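Local coordinates for protein transcriptional regulator (Pseudomonas aeruginosa, PDB 2WUI) that probably binds DNA as a TetR-family transcriptional repressor, MexZ, which has a key part in the antibiotic resistance of Pseudomonas aeruginosa, at residues A[54-59]-A[117-122]. Numbering follows the deposited sequence.
Sequences NKIEVC and DENEPL
Lys55 NZ is gripped by the backbone carbonyls of Val29 and Thr32, with a weaker bond to that of Gly30, while the aliphatic end of the same side chain passes Glu118, CE lying 4.3 Å from OE1. The ammonium and this carboxylate are near but do not touch (NZ to OE1 4.6 Å), so any attraction between them is probably weak. The rest is van der Waals contact, centred on Ile56. Its CB points at the other segment, chi1 (-77°) sets CG1 anti to the carbonyl carbon, and chi2 (-60°) places CD1, which reaches Leu122 CD2 at 3.3 Å; the two side chains cross obliquely. The same methyl lies 4.1 Å from Glu118 O and also approaches Asn119 OD1. The other branch, CG2, meets Pro121 CG at 4.3 Å. In the all-helical TetR fold, this is where the start of helix 55-67, which follows the predicted helix-turn-helix, packs against the start of helix 120-146 in the regulatory body. One turn further on, Cys59 SG faces Leu122 CD1 at 4.1 Å, and Phe24 of helix 11-26 also touches Cys59. Asn119, just before helix 120-146, is tied through ND2 to Glu114 O and through its backbone N to Ser116 OG.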
loop_
_atom_site.group_PDB
_atom_site.type_symbol
_atom_site.label_atom_id
_atom_site.label_comp_id
_atom_site.label_asym_id
_atom_site.label_seq_id
_atom_site.Cartn_x
_atom_site.Cartn_y
_atom_site.Cartn_z
ATOM N N ASN A 54 -21.209 2.378 24.742
ATOM C CA ASN A 54 -21.076 1.315 23.751
ATOM C C ASN A 54 -19.618 0.881 23.639
ATOM O O ASN A 54 -18.710 1.616 24.031
ATOM C CB ASN A 54 -21.545 1.808 22.374
ATOM C CG ASN A 54 -22.527 2.970 22.464
ATOM O OD1 ASN A 54 -22.470 3.912 21.670
ATOM N ND2 ASN A 54 -23.433 2.909 23.434
ATOM N N LYS A 55 -19.382 -0.307 23.099
ATOM C CA LYS A 55 -18.022 -0.675 22.752
ATOM C C LYS A 55 -17.518 0.332 21.721
ATOM O O LYS A 55 -16.354 0.724 21.741
ATOM C CB LYS A 55 -17.960 -2.078 22.156
ATOM C CG LYS A 55 -18.437 -2.143 20.707
ATOM C CD LYS A 55 -17.899 -3.374 20.001
ATOM C CE LYS A 55 -18.709 -3.684 18.759
ATOM N NZ LYS A 55 -18.624 -5.131 18.420
ATOM N N ILE A 56 -18.391 0.747 20.811
ATOM C CA ILE A 56 -17.984 1.713 19.807
ATOM C C ILE A 56 -17.451 2.936 20.517
ATOM O O ILE A 56 -16.446 3.518 20.110
ATOM C CB ILE A 56 -19.149 2.132 18.894
ATOM C CG1 ILE A 56 -19.438 1.037 17.875
ATOM C CG2 ILE A 56 -18.801 3.406 18.143
ATOM C CD1 ILE A 56 -18.253 0.738 16.983
ATOM N N GLU A 57 -18.138 3.324 21.584
ATOM C CA GLU A 57 -17.712 4.472 22.367
ATOM C C GLU A 57 -16.324 4.230 22.959
ATOM O O GLU A 57 -15.417 5.039 22.813
ATOM C CB GLU A 57 -18.721 4.770 23.476
ATOM C CG GLU A 57 -18.594 6.169 24.031
ATOM C CD GLU A 57 -18.630 7.214 22.929
ATOM O OE1 GLU A 57 -19.438 7.043 21.982
ATOM O OE2 GLU A 57 -17.854 8.201 23.011
ATOM N N VAL A 58 -16.158 3.099 23.624
ATOM C CA VAL A 58 -14.881 2.779 24.224
ATOM C C VAL A 58 -13.826 2.903 23.145
ATOM O O VAL A 58 -12.670 3.205 23.413
ATOM C CB VAL A 58 -14.862 1.335 24.779
ATOM C CG1 VAL A 58 -14.183 0.401 23.796
ATOM C CG2 VAL A 58 -14.148 1.282 26.110
ATOM N N CYS A 59 -14.233 2.672 21.908
ATOM C CA CYS A 59 -13.264 2.544 20.836
ATOM C C CYS A 59 -12.763 3.879 20.313
ATOM O O CYS A 59 -11.558 4.081 20.114
ATOM C CB CYS A 59 -13.855 1.759 19.689
ATOM S SG CYS A 59 -12.549 1.250 18.622
ATOM N N ASP A 117 -21.927 -0.627 8.828
ATOM C CA ASP A 117 -22.553 0.667 9.078
ATOM C C ASP A 117 -22.333 1.084 10.544
ATOM O O ASP A 117 -22.489 2.254 10.916
ATOM C CB ASP A 117 -24.064 0.605 8.795
ATOM C CG ASP A 117 -24.398 0.078 7.393
ATOM O OD1 ASP A 117 -23.507 -0.491 6.730
ATOM O OD2 ASP A 117 -25.572 0.224 6.960
ATOM N N GLU A 118 -21.995 0.114 11.385
ATOM C CA GLU A 118 -21.804 0.387 12.802
ATOM C C GLU A 118 -20.489 1.133 12.987
ATOM O O GLU A 118 -20.408 2.103 13.746
ATOM C CB GLU A 118 -21.801 -0.910 13.617
ATOM C CG GLU A 118 -22.436 -0.785 14.998
ATOM C CD GLU A 118 -22.142 -1.978 15.925
ATOM O OE1 GLU A 118 -21.435 -2.926 15.502
ATOM O OE2 GLU A 118 -22.616 -1.961 17.088
ATOM N N ASN A 119 -19.463 0.677 12.273
ATOM C CA ASN A 119 -18.129 1.248 12.358
ATOM C C ASN A 119 -18.014 2.560 11.600
ATOM O O ASN A 119 -16.918 2.985 11.264
ATOM C CB ASN A 119 -17.117 0.242 11.811
ATOM C CG ASN A 119 -17.298 -1.141 12.413
ATOM O OD1 ASN A 119 -18.087 -1.311 13.344
ATOM N ND2 ASN A 119 -16.577 -2.136 11.889
ATOM N N GLU A 120 -19.139 3.204 11.316
ATOM C CA GLU A 120 -19.103 4.467 10.580
ATOM C C GLU A 120 -18.237 5.511 11.283
ATOM O O GLU A 120 -17.359 6.118 10.663
ATOM C CB GLU A 120 -20.512 5.021 10.366
ATOM C CG GLU A 120 -20.567 6.297 9.565
ATOM C CD GLU A 120 -20.175 6.093 8.115
ATOM O OE1 GLU A 120 -20.237 4.928 7.649
ATOM O OE2 GLU A 120 -19.813 7.099 7.448
ATOM N N PRO A 121 -18.470 5.711 12.589
ATOM C CA PRO A 121 -17.736 6.708 13.380
ATOM C C PRO A 121 -16.243 6.411 13.411
ATOM O O PRO A 121 -15.424 7.329 13.532
ATOM C CB PRO A 121 -18.311 6.536 14.791
ATOM C CG PRO A 121 -19.583 5.789 14.607
ATOM C CD PRO A 121 -19.382 4.915 13.420
ATOM N N LEU A 122 -15.908 5.128 13.332
ATOM C CA LEU A 122 -14.524 4.694 13.298
ATOM C C LEU A 122 -13.947 5.095 11.972
ATOM O O LEU A 122 -12.880 5.696 11.892
ATOM C CB LEU A 122 -14.437 3.176 13.418
ATOM C CG LEU A 122 -14.450 2.650 14.849
ATOM C CD1 LEU A 122 -14.101 3.775 15.785
ATOM C CD2 LEU A 122 -15.784 2.072 15.191
#